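Local coordinates for inositol 2-dehydrogenase (Sinorhizobium meliloti, PDB 4HKT), which catalyses the NAD-dependent oxidation of myo-inositol to 2-keto-myo-inositol (scyllo-inosose), the first step of myo-inositol degradation, at residues 116-125 with 301-311. Residues are numbered along the deposited sequence; the frame is centred on the assembly and turned at random.
Sequences KLMVGFNRRF and IAPSGNDGLAA. With GOL (glycerol), chain C; EDO (1,2-ethanediol), chain S.
Pro303 O is approached twice by strand 117-120: Val119 N donates to it over 3.1 Å, fairly straight at the hydrogen (162°) but from above the carbonyl plane, and Met118 CA lies 3.4 Å from it in a CA-H...O contact. Strand 117-120 is an edge strand of the parallel Rossmann sheet, bonded on its other flank to strand 89-93, so the loop before helix 305-324 occupies the sheet edge. Pro303, preceded by a cis peptide bond, wedges its ring among Val119, Phe121, Arg124 and Phe125. Its CB packs against Val119 CG2 and Phe121 CD2, meeting the Phe121 ring at its edge, while Pro303 CD lies 3.5 Å from Phe125 CE2. One residue earlier in the strand, Ile301 CG2 rests on Met118 CB at 3.6 Å, and the same methyl also lies near Leu117 O. Ser304 and Asp307 form a capping box at the helix start: Asp307 N donates to Ser304 OG, and Ser304 N returns a 2.9 Å bond to Asp307 OD2. Arg124, extended from CG to NE, passes Pro303 so that CB of the proline sits over one guanidinium face. Arg124 NH2 makes a long salt bridge to Asp307 OD1 (3.8 Å) and also a salt bridge to Asp178 of helix 168-184; Arg181 of that helix also pairs with Asp307. Cutting Arg124 back to an alanine is likely to leave Asp307 and Asp178 without this cationic partner and to uncover one side of Pro303. Beyond the cap, the Phe121 ring reaches the first helical turns, its CZ 3.7 Å from Ala311 CB and its CE2 edge against Asp307 O.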
# COMPACT_ATOMS: atom_id res chain seq x y z
N LYS B 116 13.28 -30.90 28.12
CA LYS B 116 12.70 -30.14 27.04
C LYS B 116 12.97 -28.67 27.32
O LYS B 116 12.63 -28.18 28.39
CB LYS B 116 11.19 -30.38 26.99
CG LYS B 116 10.79 -31.82 26.69
CD LYS B 116 9.27 -31.92 26.60
CE LYS B 116 8.80 -33.34 26.28
NZ LYS B 116 9.21 -34.29 27.37
N LEU B 117 13.62 -28.00 26.38
CA LEU B 117 13.94 -26.57 26.49
C LEU B 117 13.63 -25.89 25.16
O LEU B 117 14.17 -26.26 24.12
CB LEU B 117 15.45 -26.39 26.83
CG LEU B 117 16.05 -24.98 26.66
CD1 LEU B 117 15.46 -24.09 27.72
CD2 LEU B 117 17.58 -24.94 26.77
N MSE B 118 12.80 -24.88 25.23
CA MSE B 118 12.57 -23.98 24.13
C MSE B 118 13.07 -22.65 24.59
O MSE B 118 12.84 -22.26 25.75
CB MSE B 118 11.07 -23.87 23.87
CG MSE B 118 10.79 -22.92 22.73
SE MSE B 118 8.85 -22.87 22.34
CE MSE B 118 8.69 -24.60 21.48
N VAL B 119 13.73 -21.92 23.69
CA VAL B 119 14.21 -20.60 24.03
C VAL B 119 13.29 -19.59 23.40
O VAL B 119 12.64 -19.87 22.41
CB VAL B 119 15.70 -20.37 23.59
CG1 VAL B 119 16.62 -21.41 24.21
CG2 VAL B 119 15.86 -20.39 22.08
N GLY B 120 13.24 -18.40 23.93
CA GLY B 120 12.28 -17.42 23.50
C GLY B 120 12.67 -16.61 22.26
O GLY B 120 12.99 -15.43 22.37
N PHE B 121 12.67 -17.23 21.09
CA PHE B 121 12.80 -16.42 19.87
C PHE B 121 11.40 -16.37 19.30
O PHE B 121 11.06 -17.12 18.39
CB PHE B 121 13.80 -17.01 18.90
CG PHE B 121 15.24 -16.88 19.33
CD1 PHE B 121 15.76 -15.67 19.68
CD2 PHE B 121 16.09 -17.95 19.26
CE1 PHE B 121 17.08 -15.54 20.04
CE2 PHE B 121 17.42 -17.84 19.59
CZ PHE B 121 17.92 -16.63 20.00
N ASN B 122 10.59 -15.50 19.86
CA ASN B 122 9.15 -15.47 19.57
C ASN B 122 8.82 -15.10 18.13
O ASN B 122 7.74 -15.44 17.60
CB ASN B 122 8.46 -14.49 20.50
CG ASN B 122 9.14 -13.14 20.50
OD1 ASN B 122 10.21 -12.99 21.05
ND2 ASN B 122 8.53 -12.17 19.85
N ARG B 123 9.76 -14.41 17.48
CA ARG B 123 9.54 -13.98 16.11
C ARG B 123 9.35 -15.12 15.16
O ARG B 123 8.66 -14.99 14.17
CB ARG B 123 10.62 -13.00 15.64
CG ARG B 123 10.64 -11.76 16.50
CD ARG B 123 11.74 -10.80 16.07
NE ARG B 123 12.00 -9.85 17.14
CZ ARG B 123 12.94 -8.91 17.10
NH1 ARG B 123 13.75 -8.79 16.04
NH2 ARG B 123 13.10 -8.07 18.13
N ARG B 124 9.89 -16.27 15.49
CA ARG B 124 9.66 -17.44 14.68
C ARG B 124 8.17 -17.91 14.69
O ARG B 124 7.81 -18.73 13.85
CB ARG B 124 10.51 -18.59 15.16
CG ARG B 124 11.99 -18.48 14.91
CD ARG B 124 12.60 -19.80 15.27
NE ARG B 124 14.02 -19.78 15.07
CZ ARG B 124 14.72 -20.79 14.60
NH1 ARG B 124 14.12 -21.95 14.28
NH2 ARG B 124 16.03 -20.65 14.46
N PHE B 125 7.36 -17.43 15.64
CA PHE B 125 5.95 -17.83 15.80
C PHE B 125 4.96 -16.74 15.37
O PHE B 125 3.73 -16.92 15.47
CB PHE B 125 5.69 -18.26 17.26
CG PHE B 125 6.45 -19.46 17.66
CD1 PHE B 125 6.08 -20.70 17.20
CD2 PHE B 125 7.59 -19.37 18.46
CE1 PHE B 125 6.79 -21.84 17.55
CE2 PHE B 125 8.29 -20.49 18.82
CZ PHE B 125 7.91 -21.74 18.35
N ILE B 301 12.06 -29.76 19.55
CA ILE B 301 11.69 -28.36 19.83
C ILE B 301 12.45 -27.46 18.88
O ILE B 301 13.63 -27.70 18.61
CB ILE B 301 12.02 -28.01 21.30
CG1 ILE B 301 11.07 -28.78 22.22
CG2 ILE B 301 11.92 -26.50 21.57
CD1 ILE B 301 11.20 -28.47 23.71
N ALA B 302 11.76 -26.44 18.37
CA ALA B 302 12.37 -25.29 17.69
C ALA B 302 11.61 -24.05 18.13
O ALA B 302 10.40 -24.07 18.13
CB ALA B 302 12.28 -25.44 16.18
N PRO B 303 12.30 -22.98 18.53
CA PRO B 303 13.73 -22.77 18.72
C PRO B 303 14.29 -23.55 19.94
O PRO B 303 13.75 -23.49 21.03
CB PRO B 303 13.84 -21.27 18.91
CG PRO B 303 12.51 -20.81 19.32
CD PRO B 303 11.50 -21.84 19.00
N SER B 304 15.31 -24.31 19.69
CA SER B 304 15.95 -25.13 20.68
C SER B 304 17.06 -24.36 21.42
O SER B 304 17.41 -23.22 21.09
CB SER B 304 16.60 -26.28 19.97
OG SER B 304 17.69 -25.80 19.14
N GLY B 305 17.66 -25.05 22.37
CA GLY B 305 18.88 -24.63 23.00
C GLY B 305 19.97 -24.34 22.00
O GLY B 305 20.63 -23.31 22.10
N ASN B 306 20.17 -25.23 21.04
CA ASN B 306 21.20 -24.99 20.04
C ASN B 306 20.91 -23.74 19.23
O ASN B 306 21.84 -23.03 18.82
CB ASN B 306 21.40 -26.20 19.13
CG ASN B 306 22.61 -26.02 18.22
OD1 ASN B 306 23.76 -25.92 18.70
ND2 ASN B 306 22.36 -25.88 16.91
N ASP B 307 19.62 -23.41 19.03
CA ASP B 307 19.31 -22.17 18.30
C ASP B 307 19.70 -20.97 19.14
O ASP B 307 20.20 -19.99 18.59
CB ASP B 307 17.83 -22.08 17.90
CG ASP B 307 17.42 -23.13 16.86
OD1 ASP B 307 18.20 -23.41 15.91
OD2 ASP B 307 16.32 -23.72 17.02
N GLY B 308 19.51 -21.03 20.46
CA GLY B 308 20.01 -19.93 21.33
C GLY B 308 21.53 -19.79 21.28
O GLY B 308 22.08 -18.69 21.24
N LEU B 309 22.22 -20.91 21.28
CA LEU B 309 23.66 -20.91 21.19
C LEU B 309 24.13 -20.33 19.84
O LEU B 309 25.07 -19.53 19.78
CB LEU B 309 24.19 -22.33 21.37
CG LEU B 309 25.71 -22.50 21.21
CD1 LEU B 309 26.42 -21.59 22.18
CD2 LEU B 309 26.14 -23.95 21.43
N ALA B 310 23.51 -20.79 18.75
CA ALA B 310 23.88 -20.33 17.42
C ALA B 310 23.75 -18.80 17.24
O ALA B 310 24.64 -18.16 16.65
CB ALA B 310 23.03 -21.06 16.37
N ALA B 311 22.68 -18.22 17.76
CA ALA B 311 22.47 -16.79 17.66
C ALA B 311 23.50 -16.00 18.48
O ALA B 311 23.99 -14.98 18.04
CB ALA B 311 21.05 -16.45 18.06
C1 GOL C . 16.27 -29.61 23.61
O1 GOL C . 15.21 -29.99 24.53
C2 GOL C . 16.43 -28.10 23.79
O2 GOL C . 16.38 -27.43 22.58
C3 GOL C . 17.71 -27.63 24.52
O3 GOL C . 18.95 -28.05 23.98
C1 EDO S . 16.43 -23.43 10.76
O1 EDO S . 15.03 -23.14 10.94
C2 EDO S . 17.28 -22.65 11.78
O2 EDO S . 16.77 -22.82 13.13